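Local coordinates for cellulose-binding protein (Saccharophagus degradans, PDB 2X32), which binds a long polyisoprenoid diphosphate inside its YceI-like domain and is implicated in plant cell wall breakdown, at residues Thr129-Ala143 with Thr166-Pro179. Numbering follows the deposited sequence. Where two conformers were deposited one is given.
Sequences TRIMVQNQSPLLIKA and TTVPVDFVLFYEAP. With OTP ((2E,6E,10E,14E,18E,22E,26E)-3,7,11,15,19,23,27,31-octamethyldotriaconta-2,6,10,14,18,22,26,30-octaenyl trihydrogen diphosphate), chain C; IMD (imidazole), chain D.
Asn135, at the break in strand 130-142, bonds to strand 167-177 through both polar atoms of its amide. Its OD1 accepts the backbone N of Phe172 at 3.0 Å, from a donor tilted out of the carbonyl plane, while ND2 gives a nearly straight bond (177°) to Asp171 OD1 and another to Ser137 O; the three bonds together fix the amide's rotation. The same OD1 lies 4.0 Å above the centre of the Phe172 ring, whose CG stands between backbone N and carbonyl carbon (chi1 52°), bringing the ring against Asn135; at the ring edge lies Leu139 CD2. On either side of this interruption the strands pair antiparallel, by Ile131-Tyr176 and Val133-Leu174 before it and Ile141-Val168 after it. They form part of the curled antiparallel sheet of the YceI-like fold, whose interior holds the octaprenyl chain: Ile141, Val168, Val170, Phe172, Leu174 and Tyr176 line it, with Leu174 CD1 3.5 Å from OTP C9. On the other face, Phe175 CB lies over one face of the Arg130 guanidinium, offset toward its rim, with guanidinium and ring planes 18° apart. Arg130 NH1 reaches the anti lone pair of Glu177 OE2 in a 2.7 Å salt bridge, and Asp12 holds NH2. Alongside Phe175, Met132 points the same way, its SD making an oblique Met-aromatic contact 4.7 Å from the ring centroid. Strands 115-125 and 7-24 flank the pair, and the Tyr176 hydroxyl, beside the lipid, is hydrogen-bonded to Gln48 O.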
ATOM      1  N   THR A 129     -15.502  -6.518  16.712  1.00  6.12           N
ATOM      2  CA  THR A 129     -15.045  -7.253  15.548  1.00  6.72           C
ATOM      3  C   THR A 129     -14.198  -6.453  14.560  1.00  7.06           C
ATOM      4  O   THR A 129     -13.613  -7.048  13.656  1.00  9.45           O
ATOM      5  CB  THR A 129     -16.228  -7.786  14.749  1.00  6.99           C
ATOM      6  OG1 THR A 129     -17.075  -6.687  14.446  1.00  9.78           O
ATOM      7  CG2 THR A 129     -17.037  -8.780  15.579  1.00  8.60           C
ATOM      8  N   ARG A 130     -14.071  -5.144  14.720  1.00  6.19           N
ATOM      9  CA  ARG A 130     -13.471  -4.322  13.656  1.00  5.56           C
ATOM     10  C   ARG A 130     -12.283  -3.554  14.159  1.00  4.79           C
ATOM     11  O   ARG A 130     -12.344  -3.007  15.248  1.00  5.76           O
ATOM     12  CB  ARG A 130     -14.508  -3.339  13.102  1.00  5.44           C
ATOM     13  CG  ARG A 130     -14.114  -2.584  11.878  1.00  6.91           C
ATOM     14  CD  ARG A 130     -15.286  -1.665  11.448  1.00  6.41           C
ATOM     15  NE  ARG A 130     -15.070  -0.924  10.223  1.00  6.74           N
ATOM     16  CZ  ARG A 130     -15.222  -1.411   9.002  1.00  7.06           C
ATOM     17  NH1 ARG A 130     -15.486  -2.684   8.758  1.00  8.18           N
ATOM     18  NH2 ARG A 130     -15.061  -0.621   7.980  1.00  7.95           N
ATOM     19  N   ILE A 131     -11.208  -3.555  13.370  1.00  4.95           N
ATOM     20  CA  ILE A 131     -10.036  -2.785  13.682  1.00  4.30           C
ATOM     21  C   ILE A 131      -9.644  -1.934  12.478  1.00  4.62           C
ATOM     22  O   ILE A 131      -9.994  -2.240  11.331  1.00  4.86           O
ATOM     23  CB  ILE A 131      -8.863  -3.703  14.144  1.00  5.28           C
ATOM     24  CG1 ILE A 131      -8.382  -4.527  12.968  1.00  4.47           C
ATOM     25  CG2 ILE A 131      -9.229  -4.535  15.399  1.00  6.23           C
ATOM     26  CD1 ILE A 131      -7.165  -5.406  13.289  1.00  5.93           C
ATOM     27  N   MET A 132      -8.949  -0.842  12.762  1.00  4.23           N
ATOM     28  CA  MET A 132      -8.441   0.102  11.779  1.00  4.56           C
ATOM     29  C   MET A 132      -6.908   0.158  11.884  1.00  5.05           C
ATOM     30  O   MET A 132      -6.361   0.381  12.998  1.00  4.83           O
ATOM     31  CB  MET A 132      -9.067   1.486  11.990  1.00  6.31           C
ATOM     32  CG  MET A 132      -8.588   2.516  10.979  1.00  6.17           C
ATOM     33  SD  MET A 132      -9.316   4.160  11.263  1.00  7.63           S
ATOM     34  CE  MET A 132      -8.886   4.496  12.957  1.00  6.37           C
ATOM     35  N   VAL A 133      -6.245  -0.024  10.747  1.00  4.27           N
ATOM     36  CA  VAL A 133      -4.790  -0.041  10.679  1.00  3.59           C
ATOM     37  C   VAL A 133      -4.307   0.988   9.693  1.00  5.58           C
ATOM     38  O   VAL A 133      -4.744   1.031   8.551  1.00  5.49           O
ATOM     39  CB  VAL A 133      -4.239  -1.440  10.271  1.00  4.41           C
ATOM     40  CG1 VAL A 133      -2.715  -1.489  10.355  1.00  5.77           C
ATOM     41  CG2 VAL A 133      -4.860  -2.529  11.173  1.00  4.68           C
ATOM     42  N   GLN A 134      -3.386   1.818  10.144  1.00  3.74           N
ATOM     43  CA  GLN A 134      -2.872   2.848   9.252  0.50  4.26           C
ATOM     44  C   GLN A 134      -1.406   3.136   9.525  1.00  4.98           C
ATOM     45  O   GLN A 134      -0.876   2.812  10.590  1.00  5.50           O
ATOM     46  CB  GLN A 134      -3.788   4.076   9.350  0.50  4.11           C
ATOM     47  CG  GLN A 134      -3.770   4.754  10.748  0.50  3.45           C
ATOM     48  CD  GLN A 134      -4.785   5.825  10.869  0.50  2.84           C
ATOM     49  OE1 GLN A 134      -4.869   6.726  10.015  0.50  2.82           O
ATOM     50  NE2 GLN A 134      -5.605   5.733  11.916  0.50  2.00           N
ATOM     51  N   ASN A 135      -0.732   3.705   8.549  1.00  4.72           N
ATOM     52  CA  ASN A 135       0.658   4.114   8.784  1.00  4.34           C
ATOM     53  C   ASN A 135       0.685   5.231   9.809  1.00  4.22           C
ATOM     54  O   ASN A 135      -0.024   6.264   9.679  1.00  4.90           O
ATOM     55  CB  ASN A 135       1.375   4.532   7.496  1.00  4.36           C
ATOM     56  CG  ASN A 135       0.627   5.614   6.708  1.00  6.28           C
ATOM     57  OD1 ASN A 135      -0.525   5.395   6.285  1.00  6.37           O
ATOM     58  ND2 ASN A 135       1.295   6.736   6.438  1.00  6.57           N
ATOM     59  N   GLN A 136       1.504   5.053  10.837  1.00  3.57           N
ATOM     60  CA  GLN A 136       1.563   6.037  11.905  1.00  2.76           C
ATOM     61  C   GLN A 136       2.227   7.276  11.463  1.00  7.07           C
ATOM     62  O   GLN A 136       1.917   8.355  11.962  1.00  8.56           O
ATOM     63  CB  GLN A 136       2.280   5.445  13.116  1.00  3.40           C
ATOM     64  CG  GLN A 136       2.539   6.485  14.247  1.00  5.23           C
ATOM     65  CD  GLN A 136       1.297   7.054  14.899  1.00  5.23           C
ATOM     66  OE1 GLN A 136       0.206   6.493  14.786  1.00  5.38           O
ATOM     67  NE2 GLN A 136       1.446   8.197  15.571  1.00  3.51           N
ATOM     68  N   SER A 137       3.143   7.188  10.523  1.00  8.73           N
ATOM     69  CA  SER A 137       3.796   8.405  10.057  1.00 11.67           C
ATOM     70  C   SER A 137       3.895   8.388   8.567  1.00 11.26           C
ATOM     71  O   SER A 137       3.746   7.331   7.928  1.00  8.89           O
ATOM     72  CB  SER A 137       5.153   8.533  10.686  1.00 12.61           C
ATOM     73  OG  SER A 137       5.929   7.410  10.342  1.00 18.80           O
ATOM     74  N   PRO A 138       4.192   9.564   7.986  1.00 14.29           N
ATOM     75  CA  PRO A 138       4.447   9.539   6.578  1.00 14.21           C
ATOM     76  C   PRO A 138       5.491   8.434   6.187  1.00 14.44           C
ATOM     77  O   PRO A 138       6.475   8.224   6.879  1.00 16.18           O
ATOM     78  CB  PRO A 138       4.929  10.950   6.280  1.00 15.05           C
ATOM     79  CG  PRO A 138       4.196  11.819   7.340  1.00 16.29           C
ATOM     80  CD  PRO A 138       4.274  10.926   8.564  1.00 14.79           C
ATOM     81  N   LEU A 139       5.181   7.705   5.133  1.00 13.67           N
ATOM     82  CA  LEU A 139       5.846   6.462   4.716  1.00 13.27           C
ATOM     83  C   LEU A 139       6.325   6.703   3.290  1.00 13.27           C
ATOM     84  O   LEU A 139       5.506   6.982   2.421  1.00 15.17           O
ATOM     85  CB  LEU A 139       4.854   5.301   4.742  1.00 13.49           C
ATOM     86  CG  LEU A 139       5.348   3.923   4.231  1.00 12.69           C
ATOM     87  CD1 LEU A 139       6.669   3.480   4.918  1.00 16.59           C
ATOM     88  CD2 LEU A 139       4.228   2.861   4.446  1.00 17.09           C
ATOM     89  N   LEU A 140       7.633   6.652   3.043  1.00 11.89           N
ATOM     90  CA  LEU A 140       8.174   6.969   1.731  0.50 12.34           C
ATOM     91  C   LEU A 140       8.719   5.711   1.106  1.00 12.96           C
ATOM     92  O   LEU A 140       9.452   4.947   1.777  1.00 15.87           O
ATOM     93  CB  LEU A 140       9.308   7.984   1.888  0.50 12.15           C
ATOM     94  CG  LEU A 140       8.970   9.298   2.600  0.50 12.19           C
ATOM     95  CD1 LEU A 140      10.271  10.008   3.009  0.50 14.54           C
ATOM     96  CD2 LEU A 140       8.016  10.175   1.714  0.50 11.32           C
ATOM     97  N   ILE A 141       8.395   5.482  -0.156  1.00 10.88           N
ATOM     98  CA  ILE A 141       8.926   4.377  -0.949  1.00 11.17           C
ATOM     99  C   ILE A 141       9.873   4.969  -1.986  1.00  8.90           C
ATOM    100  O   ILE A 141       9.572   6.015  -2.613  1.00  9.49           O
ATOM    101  CB  ILE A 141       7.788   3.667  -1.769  1.00 11.36           C
ATOM    102  CG1 ILE A 141       6.853   2.903  -0.842  1.00 16.63           C
ATOM    103  CG2 ILE A 141       8.386   2.766  -2.875  1.00 14.32           C
ATOM    104  CD1 ILE A 141       7.593   1.744  -0.122  1.00 17.15           C
ATOM    105  N   LYS A 142      11.011   4.322  -2.181  1.00  8.22           N
ATOM    106  CA  LYS A 142      11.966   4.735  -3.199  1.00  8.42           C
ATOM    107  C   LYS A 142      11.829   3.826  -4.414  1.00  7.65           C
ATOM    108  O   LYS A 142      11.910   2.603  -4.289  1.00  7.47           O
ATOM    109  CB  LYS A 142      13.402   4.653  -2.623  1.00  9.45           C
ATOM    110  CG  LYS A 142      13.644   5.694  -1.532  1.00 14.31           C
ATOM    111  CD  LYS A 142      15.074   5.875  -1.120  1.00 22.44           C
ATOM    112  CE  LYS A 142      15.213   7.119  -0.165  1.00 27.52           C
ATOM    113  NZ  LYS A 142      14.330   8.283  -0.631  1.00 31.41           N
ATOM    114  N   ALA A 143      11.553   4.408  -5.574  1.00  7.12           N
ATOM    115  CA  ALA A 143      11.345   3.577  -6.768  1.00  6.52           C
ATOM    116  C   ALA A 143      12.498   2.625  -7.072  1.00  7.25           C
ATOM    117  O   ALA A 143      12.267   1.514  -7.533  1.00  6.76           O
ATOM    118  CB  ALA A 143      11.087   4.483  -7.974  1.00  7.86           C
ATOM    119  N   THR A 166      11.658  10.270  -7.758  1.00  9.65           N
ATOM    120  CA  THR A 166      11.653   8.815  -7.568  1.00  9.09           C
ATOM    121  C   THR A 166      11.289   8.380  -6.162  1.00  8.49           C
ATOM    122  O   THR A 166      11.303   7.210  -5.855  1.00  9.10           O
ATOM    123  CB  THR A 166      12.994   8.228  -7.949  1.00  9.35           C
ATOM    124  OG1 THR A 166      14.010   8.897  -7.228  1.00 11.78           O
ATOM    125  CG2 THR A 166      13.246   8.442  -9.447  1.00 11.24           C
ATOM    126  N   THR A 167      10.951   9.327  -5.295  1.00  7.51           N
ATOM    127  CA  THR A 167      10.475   9.008  -3.959  1.00  8.29           C
ATOM    128  C   THR A 167       8.965   9.266  -3.906  1.00  7.43           C
ATOM    129  O   THR A 167       8.453  10.311  -4.364  1.00  8.20           O
ATOM    130  CB  THR A 167      11.178   9.872  -2.906  1.00 10.45           C
ATOM    131  OG1 THR A 167      12.596   9.657  -2.984  1.00 13.61           O
ATOM    132  CG2 THR A 167      10.717   9.517  -1.508  1.00 12.93           C
ATOM    133  N   VAL A 168       8.239   8.309  -3.344  1.00  7.81           N
ATOM    134  CA  VAL A 168       6.794   8.309  -3.358  1.00  8.06           C
ATOM    135  C   VAL A 168       6.201   8.083  -1.948  1.00  6.96           C
ATOM    136  O   VAL A 168       6.285   6.985  -1.390  1.00  8.18           O
ATOM    137  CB  VAL A 168       6.333   7.215  -4.354  1.00  9.69           C
ATOM    138  CG1 VAL A 168       4.824   7.060  -4.402  1.00  8.59           C
ATOM    139  CG2 VAL A 168       6.841   7.555  -5.760  1.00  9.67           C
ATOM    140  N   PRO A 169       5.569   9.125  -1.345  1.00  6.02           N
ATOM    141  CA  PRO A 169       4.822   8.904  -0.099  1.00  6.91           C
ATOM    142  C   PRO A 169       3.628   7.989  -0.300  1.00  5.72           C
ATOM    143  O   PRO A 169       2.892   8.142  -1.277  1.00  7.54           O
ATOM    144  CB  PRO A 169       4.285  10.323   0.252  1.00  7.51           C
ATOM    145  CG  PRO A 169       5.220  11.233  -0.493  1.00  8.54           C
ATOM    146  CD  PRO A 169       5.572  10.556  -1.720  1.00  7.29           C
ATOM    147  N   VAL A 170       3.422   7.064   0.620  1.00  5.74           N
ATOM    148  CA  VAL A 170       2.273   6.143   0.586  1.00  6.02           C
ATOM    149  C   VAL A 170       1.508   6.291   1.891  1.00  5.94           C
ATOM    150  O   VAL A 170       2.123   6.368   2.941  1.00  6.42           O
ATOM    151  CB  VAL A 170       2.752   4.695   0.423  1.00  6.06           C
ATOM    152  CG1 VAL A 170       1.552   3.691   0.542  1.00  6.71           C
ATOM    153  CG2 VAL A 170       3.441   4.535  -0.878  1.00  7.94           C
ATOM    154  N   ASP A 171       0.171   6.376   1.828  1.00  4.85           N
ATOM    155  CA  ASP A 171      -0.716   6.415   2.980  1.00  6.40           C
ATOM    156  C   ASP A 171      -1.818   5.426   2.833  1.00  5.80           C
ATOM    157  O   ASP A 171      -2.280   5.165   1.724  1.00  5.82           O
ATOM    158  CB  ASP A 171      -1.340   7.779   3.115  1.00  7.13           C
ATOM    159  CG  ASP A 171      -0.360   8.790   3.546  1.00 13.54           C
ATOM    160  OD1 ASP A 171       0.110   8.756   4.694  1.00 12.49           O
ATOM    161  OD2 ASP A 171      -0.098   9.695   2.716  1.00 19.27           O
ATOM    162  N   PHE A 172      -2.248   4.826   3.932  1.00  5.34           N
ATOM    163  CA  PHE A 172      -3.339   3.859   3.863  1.00  5.14           C
ATOM    164  C   PHE A 172      -4.149   3.877   5.119  1.00  4.58           C
ATOM    165  O   PHE A 172      -3.636   4.173   6.209  1.00  6.21           O
ATOM    166  CB  PHE A 172      -2.848   2.443   3.533  1.00  4.36           C
ATOM    167  CG  PHE A 172      -1.727   1.922   4.430  1.00  3.79           C
ATOM    168  CD1 PHE A 172      -1.997   1.355   5.688  1.00  4.92           C
ATOM    169  CD2 PHE A 172      -0.405   2.028   4.042  1.00  6.24           C
ATOM    170  CE1 PHE A 172      -0.976   0.924   6.495  1.00  6.27           C
ATOM    171  CE2 PHE A 172       0.598   1.593   4.881  1.00  7.04           C
ATOM    172  CZ  PHE A 172       0.290   1.026   6.078  1.00  6.48           C
ATOM    173  N   VAL A 173      -5.417   3.562   4.993  1.00  5.62           N
ATOM    174  CA  VAL A 173      -6.319   3.261   6.132  1.00  5.16           C
ATOM    175  C   VAL A 173      -7.005   1.950   5.760  1.00  4.96           C
ATOM    176  O   VAL A 173      -7.756   1.873   4.773  1.00  5.59           O
ATOM    177  CB  VAL A 173      -7.323   4.358   6.388  1.00  5.47           C
ATOM    178  CG1 VAL A 173      -8.247   3.956   7.565  1.00  6.53           C
ATOM    179  CG2 VAL A 173      -6.589   5.719   6.661  1.00  8.61           C
ATOM    180  N   LEU A 174      -6.743   0.912   6.546  1.00  5.33           N
ATOM    181  CA  LEU A 174      -7.238  -0.437   6.289  1.00  5.22           C
ATOM    182  C   LEU A 174      -8.206  -0.819   7.394  1.00  5.39           C
ATOM    183  O   LEU A 174      -7.903  -0.584   8.586  1.00  6.69           O
ATOM    184  CB  LEU A 174      -6.092  -1.422   6.266  1.00  5.26           C
ATOM    185  CG  LEU A 174      -4.980  -1.076   5.286  1.00  3.85           C
ATOM    186  CD1 LEU A 174      -3.846  -2.055   5.440  1.00  6.00           C
ATOM    187  CD2 LEU A 174      -5.390  -0.968   3.807  1.00  4.46           C
ATOM    188  N   PHE A 175      -9.340  -1.393   7.032  1.00  4.21           N
ATOM    189  CA  PHE A 175     -10.287  -1.875   8.025  1.00  4.36           C
ATOM    190  C   PHE A 175     -10.363  -3.358   7.929  1.00  4.55           C
ATOM    191  O   PHE A 175     -10.546  -3.904   6.826  1.00  4.45           O
ATOM    192  CB  PHE A 175     -11.653  -1.254   7.735  1.00  4.84           C
ATOM    193  CG  PHE A 175     -11.683   0.233   7.934  1.00  4.06           C
ATOM    194  CD1 PHE A 175     -11.969   0.793   9.187  1.00  6.59           C
ATOM    195  CD2 PHE A 175     -11.407   1.101   6.889  1.00  5.52           C
ATOM    196  CE1 PHE A 175     -11.952   2.173   9.377  1.00  6.24           C
ATOM    197  CE2 PHE A 175     -11.406   2.485   7.096  1.00  5.95           C
ATOM    198  CZ  PHE A 175     -11.659   3.004   8.313  1.00  6.31           C
ATOM    199  N   TYR A 176     -10.130  -4.039   9.049  1.00  4.39           N
ATOM    200  CA  TYR A 176     -10.189  -5.493   9.104  1.00  4.94           C
ATOM    201  C   TYR A 176     -11.299  -5.903  10.063  1.00  5.90           C
ATOM    202  O   TYR A 176     -11.493  -5.285  11.118  1.00  5.63           O
ATOM    203  CB  TYR A 176      -8.824  -6.090   9.556  1.00  5.73           C
ATOM    204  CG  TYR A 176      -7.726  -6.062   8.556  1.00  5.44           C
ATOM    205  CD1 TYR A 176      -7.555  -7.062   7.640  1.00  4.35           C
ATOM    206  CD2 TYR A 176      -6.827  -5.005   8.502  1.00  6.08           C
ATOM    207  CE1 TYR A 176      -6.508  -7.069   6.718  1.00  5.34           C
ATOM    208  CE2 TYR A 176      -5.811  -4.985   7.577  1.00  5.94           C
ATOM    209  CZ  TYR A 176      -5.658  -6.009   6.670  1.00  5.71           C
ATOM    210  OH  TYR A 176      -4.644  -6.023   5.736  1.00  8.44           O
ATOM    211  N   GLU A 177     -12.033  -6.960   9.721  1.00  6.51           N
ATOM    212  CA  GLU A 177     -13.206  -7.388  10.441  1.00  8.45           C
ATOM    213  C   GLU A 177     -13.159  -8.878  10.685  1.00  9.29           C
ATOM    214  O   GLU A 177     -12.921  -9.607   9.755  1.00  7.70           O
ATOM    215  CB  GLU A 177     -14.398  -7.160   9.524  1.00 10.50           C
ATOM    216  CG  GLU A 177     -14.840  -5.829   9.538  1.00 16.78           C
ATOM    217  CD  GLU A 177     -16.015  -5.590  10.502  1.00 15.65           C
ATOM    218  OE1 GLU A 177     -16.328  -6.421  11.387  1.00 23.20           O
ATOM    219  OE2 GLU A 177     -16.551  -4.529  10.392  1.00 18.36           O
ATOM    220  N   ALA A 178     -13.289  -9.227  11.968  0.50  9.76           N
ATOM    221  CA  ALA A 178     -13.372 -10.604  12.454  0.50 10.49           C
ATOM    222  C   ALA A 178     -14.771 -11.185  12.309  0.50 11.28           C
ATOM    223  O   ALA A 178     -15.744 -10.455  12.318  0.50 11.14           O
ATOM    224  CB  ALA A 178     -12.949 -10.649  13.908  0.50 10.10           C
ATOM    225  N   PRO A 179     -14.872 -12.517  12.172  0.50 12.04           N
ATOM    226  CA  PRO A 179     -16.128 -13.291  12.224  0.50 12.89           C
ATOM    227  C   PRO A 179     -16.828 -13.259  13.583  0.50 13.17           C
ATOM    228  O   PRO A 179     -17.496 -12.285  13.922  0.50 14.44           O
ATOM    229  CB  PRO A 179     -15.659 -14.722  11.974  0.50 12.56           C
ATOM    230  CG  PRO A 179     -14.407 -14.618  11.238  0.50 12.49           C
ATOM    231  CD  PRO A 179     -13.743 -13.332  11.688  0.50 12.22           C
TER
HETATM  232  O7  OTP C1174       2.779  16.789 -16.927  0.50 32.14           O
HETATM  233  P2  OTP C1174       2.023  15.937 -17.912  0.50 29.91           P
HETATM  234  O5  OTP C1174       2.515  16.106 -19.338  0.50 31.96           O
HETATM  235  O6  OTP C1174       0.526  15.983 -17.757  0.50 29.44           O
HETATM  236  O4  OTP C1174       2.498  14.402 -17.534  1.00 32.65           O
HETATM  237  P1  OTP C1174       1.593  13.237 -16.875  1.00 31.70           P
HETATM  238  O2  OTP C1174       1.536  13.569 -15.397  1.00 33.32           O
HETATM  239  O3  OTP C1174       0.370  12.848 -17.679  1.00 37.61           O
HETATM  240  O1  OTP C1174       2.498  11.895 -16.834  1.00 30.72           O
HETATM  241  C40 OTP C1174       3.613  11.880 -15.919  1.00 23.59           C
HETATM  242  C39 OTP C1174       3.448  10.755 -14.889  1.00 20.06           C
HETATM  243  C37 OTP C1174       3.633  10.925 -13.594  1.00 16.74           C
HETATM  244  C38 OTP C1174       3.985  12.234 -12.875  1.00 17.55           C
HETATM  245  C36 OTP C1174       3.497   9.727 -12.658  1.00 17.38           C
HETATM  246  C35 OTP C1174       4.800   9.213 -12.102  1.00 18.06           C
HETATM  247  C34 OTP C1174       4.557   8.073 -11.094  1.00 17.41           C
HETATM  248  C32 OTP C1174       5.286   7.835  -9.997  1.00 13.20           C
HETATM  249  C33 OTP C1174       6.390   8.737  -9.560  1.00 14.32           C
HETATM  250  C31 OTP C1174       4.830   6.687  -9.085  1.00 13.34           C
HETATM  251  C30 OTP C1174       5.823   5.599  -8.766  1.00 13.68           C
HETATM  252  C29 OTP C1174       5.264   4.591  -7.767  1.00 11.86           C
HETATM  253  C27 OTP C1174       5.980   3.997  -6.818  1.00 10.61           C
HETATM  254  C28 OTP C1174       7.491   4.136  -6.649  1.00 13.01           C
HETATM  255  C26 OTP C1174       5.320   3.134  -5.765  1.00 10.32           C
HETATM  256  C25 OTP C1174       3.809   3.047  -5.801  1.00  8.88           C
HETATM  257  C24 OTP C1174       3.169   2.533  -4.501  1.00  9.27           C
HETATM  258  C22 OTP C1174       2.722   1.299  -4.279  1.00  8.65           C
HETATM  259  C23 OTP C1174       2.625   0.199  -5.307  1.00 10.54           C
HETATM  260  C21 OTP C1174       2.200   0.978  -2.908  1.00  8.95           C
HETATM  261  C20 OTP C1174       3.114   0.007  -2.114  1.00 12.14           C
HETATM  262  C19 OTP C1174       2.564  -0.371  -0.739  1.00  9.21           C
HETATM  263  C17 OTP C1174       2.991   0.090   0.436  1.00  8.99           C
HETATM  264  C18 OTP C1174       4.202   0.925   0.667  1.00 11.92           C
HETATM  265  C16 OTP C1174       2.193  -0.257   1.683  1.00  8.54           C
HETATM  266  C15 OTP C1174       2.996  -1.020   2.696  1.00  7.86           C
HETATM  267  C14 OTP C1174       2.114  -1.655   3.742  1.00  8.57           C
HETATM  268  C12 OTP C1174       2.440  -1.803   5.049  1.00  8.65           C
HETATM  269  C13 OTP C1174       3.750  -1.265   5.623  1.00 13.39           C
HETATM  270  C11 OTP C1174       1.540  -2.485   6.027  1.00  7.24           C
HETATM  271  C10 OTP C1174       0.179  -2.843   5.581  1.00  8.19           C
HETATM  272  C9  OTP C1174      -0.794  -3.295   6.672  1.00  8.40           C
HETATM  273  C7  OTP C1174      -1.198  -4.552   6.918  1.00  7.54           C
HETATM  274  C8  OTP C1174      -0.872  -5.773   6.080  1.00  7.25           C
HETATM  275  C6  OTP C1174      -2.101  -4.781   8.107  1.00  6.38           C
HETATM  276  C5  OTP C1174      -1.377  -5.254   9.353  1.00  8.10           C
HETATM  277  C4  OTP C1174      -2.311  -5.567  10.486  1.00  9.13           C
HETATM  278  C2  OTP C1174      -2.020  -5.316  11.767  1.00  8.20           C
HETATM  279  C3  OTP C1174      -0.777  -4.727  12.338  1.00 11.22           C
HETATM  280  C1  OTP C1174      -3.038  -5.708  12.800  1.00  8.78           C
HETATM  281  N1  IMD D1175      -3.505   8.670   6.152  1.00 31.15           N
HETATM  282  C2  IMD D1175      -4.294   8.372   7.226  1.00 28.15           C
HETATM  283  N3  IMD D1175      -3.523   7.706   8.131  1.00 25.93           N
HETATM  284  C4  IMD D1175      -2.256   7.563   7.666  1.00 27.28           C
HETATM  285  C5  IMD D1175      -2.255   8.168   6.410  1.00 29.25           C
HETATM  286  O   HOH W   1       3.107   8.825   3.739  1.00 16.81           O